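Local coordinates for protein putative oxidoreductase (Gluconobacter oxydans, PDB 3WJ7) that probably acts as an NAD(P)-dependent carbonyl reductase of the short-chain dehydrogenase/reductase family, built on a Rossmann fold, at residues R31-R45 and N52-L65. Sequence-based numbering, arbitrary orientation.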
loop_
_atom_site.group_PDB
_atom_site.type_symbol
_atom_site.label_atom_id
_atom_site.label_comp_id
_atom_site.label_asym_id
_atom_site.label_seq_id
_atom_site.Cartn_x
_atom_site.Cartn_y
_atom_site.Cartn_z
ATOM N N ARG A 31 23.009 -22.676 14.297
ATOM C CA ARG A 31 23.555 -24.009 14.594
ATOM C C ARG A 31 24.998 -24.102 14.099
ATOM O O ARG A 31 25.870 -24.561 14.827
ATOM C CB ARG A 31 22.705 -25.152 13.989
ATOM C CG ARG A 31 21.384 -25.416 14.712
ATOM C CD ARG A 31 20.453 -26.363 13.944
ATOM N NE ARG A 31 19.064 -25.901 14.088
ATOM C CZ ARG A 31 18.256 -25.471 13.102
ATOM N NH1 ARG A 31 18.623 -25.484 11.826
ATOM N NH2 ARG A 31 17.034 -25.050 13.402
ATOM N N VAL A 32 25.242 -23.633 12.876
ATOM C CA VAL A 32 26.579 -23.700 12.280
ATOM C C VAL A 32 27.611 -22.937 13.136
ATOM O O VAL A 32 28.668 -23.462 13.461
ATOM C CB VAL A 32 26.548 -23.243 10.793
ATOM C CG1 VAL A 32 27.931 -22.895 10.253
ATOM C CG2 VAL A 32 25.892 -24.308 9.926
ATOM N N LEU A 33 27.284 -21.706 13.490
ATOM C CA LEU A 33 28.100 -20.882 14.359
ATOM C C LEU A 33 28.385 -21.560 15.691
ATOM O O LEU A 33 29.513 -21.484 16.214
ATOM C CB LEU A 33 27.397 -19.535 14.622
ATOM C CG LEU A 33 27.246 -18.711 13.363
ATOM C CD1 LEU A 33 26.536 -17.410 13.677
ATOM C CD2 LEU A 33 28.590 -18.475 12.684
ATOM N N GLU A 34 27.357 -22.190 16.251
ATOM C CA GLU A 34 27.508 -22.926 17.494
ATOM C C GLU A 34 28.526 -24.082 17.366
ATOM O O GLU A 34 29.371 -24.237 18.241
ATOM C CB GLU A 34 26.165 -23.453 17.968
ATOM C CG GLU A 34 26.207 -24.086 19.352
ATOM C CD GLU A 34 26.020 -23.070 20.463
ATOM O OE1 GLU A 34 25.186 -22.136 20.284
ATOM O OE2 GLU A 34 26.696 -23.212 21.515
ATOM N N GLU A 35 28.448 -24.868 16.282
ATOM C CA GLU A 35 29.338 -26.023 16.072
ATOM C C GLU A 35 30.756 -25.560 15.766
ATOM O O GLU A 35 31.721 -26.286 16.017
ATOM C CB GLU A 35 28.810 -26.970 14.971
ATOM C CG GLU A 35 27.368 -27.451 15.209
ATOM C CD GLU A 35 26.827 -28.387 14.123
ATOM O OE1 GLU A 35 27.451 -29.447 13.869
ATOM O OE2 GLU A 35 25.762 -28.082 13.530
ATOM N N ARG A 36 30.870 -24.351 15.225
ATOM C CA ARG A 36 32.148 -23.663 15.132
ATOM C C ARG A 36 32.625 -22.982 16.462
ATOM O O ARG A 36 33.669 -22.335 16.482
ATOM C CB ARG A 36 32.103 -22.650 13.978
ATOM C CG ARG A 36 32.816 -23.095 12.696
ATOM C CD ARG A 36 32.469 -22.091 11.639
ATOM N NE ARG A 36 32.854 -22.357 10.253
ATOM C CZ ARG A 36 32.304 -23.256 9.427
ATOM N NH1 ARG A 36 31.371 -24.131 9.819
ATOM N NH2 ARG A 36 32.720 -23.291 8.175
ATOM N N GLY A 37 31.846 -23.125 17.543
ATOM C CA GLY A 37 32.114 -22.517 18.867
ATOM C C GLY A 37 32.186 -20.990 19.064
ATOM O O GLY A 37 33.025 -20.497 19.808
ATOM N N HIS A 38 31.311 -20.230 18.414
ATOM C CA HIS A 38 31.090 -18.841 18.800
ATOM C C HIS A 38 30.274 -18.818 20.066
ATOM O O HIS A 38 29.529 -19.761 20.335
ATOM C CB HIS A 38 30.311 -18.123 17.704
ATOM C CG HIS A 38 31.101 -17.931 16.458
ATOM N ND1 HIS A 38 31.326 -16.691 15.908
ATOM C CD2 HIS A 38 31.769 -18.816 15.682
ATOM C CE1 HIS A 38 32.085 -16.820 14.833
ATOM N NE2 HIS A 38 32.373 -18.100 14.678
ATOM N N ARG A 39 30.389 -17.749 20.840
ATOM C CA ARG A 39 29.438 -17.532 21.922
ATOM C C ARG A 39 28.259 -16.757 21.339
ATOM O O ARG A 39 28.414 -15.636 20.839
ATOM C CB ARG A 39 30.053 -16.766 23.110
ATOM C CG ARG A 39 31.571 -16.714 23.158
ATOM C CD ARG A 39 32.017 -16.135 24.499
ATOM N NE ARG A 39 33.465 -16.216 24.752
ATOM C CZ ARG A 39 34.041 -16.016 25.942
ATOM N NH1 ARG A 39 33.307 -15.726 27.014
ATOM N NH2 ARG A 39 35.361 -16.107 26.065
ATOM N N LEU A 40 27.077 -17.345 21.416
ATOM C CA LEU A 40 25.900 -16.737 20.816
ATOM C C LEU A 40 25.013 -15.883 21.736
ATOM O O LEU A 40 24.803 -16.178 22.916
ATOM C CB LEU A 40 25.079 -17.806 20.118
ATOM C CG LEU A 40 25.688 -18.558 18.923
ATOM C CD1 LEU A 40 24.638 -19.499 18.362
ATOM C CD2 LEU A 40 26.168 -17.646 17.798
ATOM N N ARG A 41 24.533 -14.781 21.179
ATOM C CA ARG A 41 23.398 -14.062 21.731
ATOM C C ARG A 41 22.329 -13.968 20.601
ATOM O O ARG A 41 22.634 -13.691 19.446
ATOM C CB ARG A 41 23.825 -12.683 22.268
ATOM C CG ARG A 41 22.670 -11.848 22.863
ATOM C CD ARG A 41 23.114 -10.475 23.397
ATOM N NE ARG A 41 24.157 -10.623 24.394
ATOM C CZ ARG A 41 25.083 -9.727 24.694
ATOM N NH1 ARG A 41 25.141 -8.553 24.073
ATOM N NH2 ARG A 41 25.991 -10.036 25.613
ATOM N N LEU A 42 21.076 -14.217 20.913
ATOM C CA LEU A 42 20.076 -14.294 19.858
ATOM C C LEU A 42 19.077 -13.180 20.092
ATOM O O LEU A 42 18.479 -13.129 21.140
ATOM C CB LEU A 42 19.404 -15.673 19.870
ATOM C CG LEU A 42 20.358 -16.886 19.765
ATOM C CD1 LEU A 42 19.618 -18.205 19.777
ATOM C CD2 LEU A 42 21.302 -16.854 18.575
ATOM N N LEU A 43 18.928 -12.254 19.158
ATOM C CA LEU A 43 17.912 -11.236 19.324
ATOM C C LEU A 43 16.595 -11.869 18.916
ATOM O O LEU A 43 16.525 -12.531 17.882
ATOM C CB LEU A 43 18.199 -10.006 18.470
ATOM C CG LEU A 43 17.246 -8.825 18.642
ATOM C CD1 LEU A 43 17.580 -7.964 19.868
ATOM C CD2 LEU A 43 17.227 -7.962 17.380
ATOM N N VAL A 44 15.588 -11.712 19.767
ATOM C CA VAL A 44 14.216 -12.167 19.487
ATOM C C VAL A 44 13.205 -11.061 19.810
ATOM O O VAL A 44 13.501 -10.156 20.619
ATOM C CB VAL A 44 13.844 -13.369 20.359
ATOM C CG1 VAL A 44 14.718 -14.576 20.027
ATOM C CG2 VAL A 44 13.938 -12.985 21.837
ATOM N N ARG A 45 12.028 -11.150 19.179
ATOM C CA ARG A 45 10.909 -10.216 19.397
ATOM C C ARG A 45 10.134 -10.475 20.711
ATOM O O ARG A 45 10.068 -11.623 21.175
ATOM C CB ARG A 45 9.943 -10.262 18.209
ATOM C CG ARG A 45 10.134 -9.156 17.172
ATOM C CD ARG A 45 8.919 -9.059 16.237
ATOM N NE ARG A 45 9.146 -8.237 15.038
ATOM C CZ ARG A 45 9.690 -8.675 13.895
ATOM N NH1 ARG A 45 10.086 -9.942 13.769
ATOM N NH2 ARG A 45 9.848 -7.841 12.870
ATOM N N ASN A 52 12.665 -23.854 17.805
ATOM C CA ASN A 52 13.906 -24.431 17.251
ATOM C C ASN A 52 15.146 -23.683 17.800
ATOM O O ASN A 52 16.213 -23.583 17.159
ATOM C CB ASN A 52 13.859 -24.549 15.712
ATOM C CG ASN A 52 13.546 -23.232 15.018
ATOM O OD1 ASN A 52 13.297 -22.205 15.660
ATOM N ND2 ASN A 52 13.569 -23.255 13.692
ATOM N N ILE A 53 14.960 -23.181 19.023
ATOM C CA ILE A 53 15.937 -22.378 19.738
ATOM C C ILE A 53 16.521 -23.132 20.922
ATOM O O ILE A 53 17.728 -23.315 20.968
ATOM C CB ILE A 53 15.320 -21.054 20.252
ATOM C CG1 ILE A 53 15.491 -19.945 19.232
ATOM C CG2 ILE A 53 15.961 -20.603 21.569
ATOM C CD1 ILE A 53 15.223 -18.594 19.849
ATOM N N ALA A 54 15.681 -23.558 21.874
ATOM C CA ALA A 54 16.177 -24.059 23.172
ATOM C C ALA A 54 17.364 -25.020 23.018
ATOM O O ALA A 54 18.230 -25.083 23.882
ATOM C CB ALA A 54 15.056 -24.674 23.998
ATOM N N GLU A 55 17.399 -25.729 21.889
ATOM C CA GLU A 55 18.579 -26.462 21.393
ATOM C C GLU A 55 19.935 -25.777 21.588
ATOM O O GLU A 55 20.944 -26.444 21.781
ATOM C CB GLU A 55 18.419 -26.743 19.899
ATOM C CG GLU A 55 18.331 -28.211 19.541
ATOM C CD GLU A 55 18.237 -28.420 18.046
ATOM O OE1 GLU A 55 18.761 -27.569 17.284
ATOM O OE2 GLU A 55 17.638 -29.435 17.636
ATOM N N LEU A 56 19.959 -24.454 21.506
ATOM C CA LEU A 56 21.204 -23.697 21.580
ATOM C C LEU A 56 21.386 -23.106 22.968
ATOM O O LEU A 56 20.516 -22.405 23.472
ATOM C CB LEU A 56 21.196 -22.570 20.545
ATOM C CG LEU A 56 20.773 -22.886 19.105
ATOM C CD1 LEU A 56 20.170 -21.659 18.441
ATOM C CD2 LEU A 56 21.944 -23.423 18.300
ATOM N N ASN A 57 22.506 -23.412 23.604
ATOM C CA ASN A 57 22.864 -22.684 24.803
ATOM C C ASN A 57 23.235 -21.314 24.271
ATOM O O ASN A 57 24.187 -21.168 23.495
ATOM C CB ASN A 57 23.987 -23.366 25.627
ATOM C CG ASN A 57 25.255 -23.642 24.819
ATOM O OD1 ASN A 57 25.224 -24.305 23.782
ATOM N ND2 ASN A 57 26.385 -23.150 25.316
ATOM N N ALA A 58 22.415 -20.329 24.615
ATOM C CA ALA A 58 22.551 -19.008 24.026
ATOM C C ALA A 58 21.995 -17.909 24.919
ATOM O O ALA A 58 20.918 -18.053 25.522
ATOM C CB ALA A 58 21.877 -18.980 22.662
ATOM N N GLU A 59 22.725 -16.806 25.012
ATOM C CA GLU A 59 22.123 -15.628 25.615
ATOM C C GLU A 59 20.951 -15.165 24.719
ATOM O O GLU A 59 21.012 -15.195 23.467
ATOM C CB GLU A 59 23.132 -14.508 25.817
ATOM C CG GLU A 59 24.165 -14.761 26.901
ATOM C CD GLU A 59 25.403 -13.887 26.718
ATOM O OE1 GLU A 59 25.255 -12.743 26.194
ATOM O OE2 GLU A 59 26.521 -14.345 27.085
ATOM N N LEU A 60 19.874 -14.756 25.368
ATOM C CA LEU A 60 18.765 -14.210 24.645
ATOM C C LEU A 60 18.634 -12.740 24.958
ATOM O O LEU A 60 18.520 -12.360 26.109
ATOM C CB LEU A 60 17.495 -14.977 24.987
ATOM C CG LEU A 60 17.473 -16.259 24.162
ATOM C CD1 LEU A 60 17.209 -17.477 25.039
ATOM C CD2 LEU A 60 16.468 -16.139 23.025
ATOM N N ALA A 61 18.687 -11.913 23.925
ATOM C CA ALA A 61 18.337 -10.493 24.051
ATOM C C ALA A 61 16.995 -10.268 23.376
ATOM O O ALA A 61 16.735 -10.808 22.297
ATOM C CB ALA A 61 19.408 -9.595 23.425
ATOM N N VAL A 62 16.152 -9.491 24.044
ATOM C CA VAL A 62 14.844 -9.084 23.546
ATOM C C VAL A 62 14.956 -7.636 23.023
ATOM O O VAL A 62 15.538 -6.760 23.667
ATOM C CB VAL A 62 13.768 -9.200 24.659
ATOM C CG1 VAL A 62 12.384 -8.834 24.135
ATOM C CG2 VAL A 62 13.754 -10.613 25.230
ATOM N N GLY A 63 14.397 -7.403 21.842
ATOM C CA GLY A 63 14.541 -6.138 21.137
ATOM C C GLY A 63 13.692 -6.124 19.875
ATOM O O GLY A 63 12.966 -7.075 19.559
ATOM N N ASP A 64 13.804 -5.032 19.139
ATOM C CA ASP A 64 12.902 -4.750 18.060
ATOM C C ASP A 64 13.585 -3.704 17.205
ATOM O O ASP A 64 13.881 -2.615 17.685
ATOM C CB ASP A 64 11.625 -4.174 18.664
ATOM C CG ASP A 64 10.452 -4.244 17.727
ATOM O OD1 ASP A 64 9.878 -3.172 17.459
ATOM O OD2 ASP A 64 10.106 -5.362 17.271
ATOM N N LEU A 65 13.834 -4.052 15.949
ATOM C CA LEU A 65 14.611 -3.254 15.004
ATOM C C LEU A 65 14.118 -1.822 14.752
ATOM O O LEU A 65 14.917 -0.899 14.506
ATOM C CB LEU A 65 14.697 -4.025 13.690
ATOM C CG LEU A 65 15.280 -5.440 13.803
ATOM C CD1 LEU A 65 15.749 -5.933 12.447
ATOM C CD2 LEU A 65 16.463 -5.430 14.761
#
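The guanidinium of Arg41 turns its edge to the carboxylate of Glu59, their planes nearly coplanar at 29°. NE and NH2 both reach one oxygen, OE1, which lies in the guanidinium plane; Arg41 NH2 to Glu59 OE1 measures 2.9 Å, and NE completes this side-on salt bridge. A bend at chi3 (-57°) in an otherwise extended chain turns the NE/NH2 edge toward Glu59 OE1, while NH1 bonds the carbonyls of Ala74 and Lys76. Arg31 also presents an edge, to Asn52 and Glu55, but its plane stands 80° from the Glu55 carboxylate, and the salt bridge from Arg31 NE to Glu55 OE1 is long at 3.6 Å; the other oxygen of Glu55 pairs with Arg188.

Strands 39-44 and 59-62 run parallel, starting from the Arg41-Glu59 pair. Leu42 N donates to Glu59 O at 2.7 Å and Leu42 O accepts from Ala61 N; Val44 repeats the pattern with Ala61 O and Gly63 N. On the sheet face opposite Arg41, the CD1 methyl of Leu42 meets Leu56 CD1 at 3.7 Å and Ala58 CB at the same distance, and Val44 CG1 touches Leu60 CD2 at 3.8 Å. On the Arg41 face, Leu43 CD1 lies 3.8 Å from Gly63 CA.

Strand 39-44 also pairs with strand 15-18, placing strand 59-62 at the margin of the Rossmann sheet. Backbone bonds and methyl contacts thus join this outer strand to the core, while Glu59 OE1 probably offsets part of the charge of Arg41 and, with the carbonyls of Ala74 and Lys76 on NH1, probably limits rotation of the guanidinium.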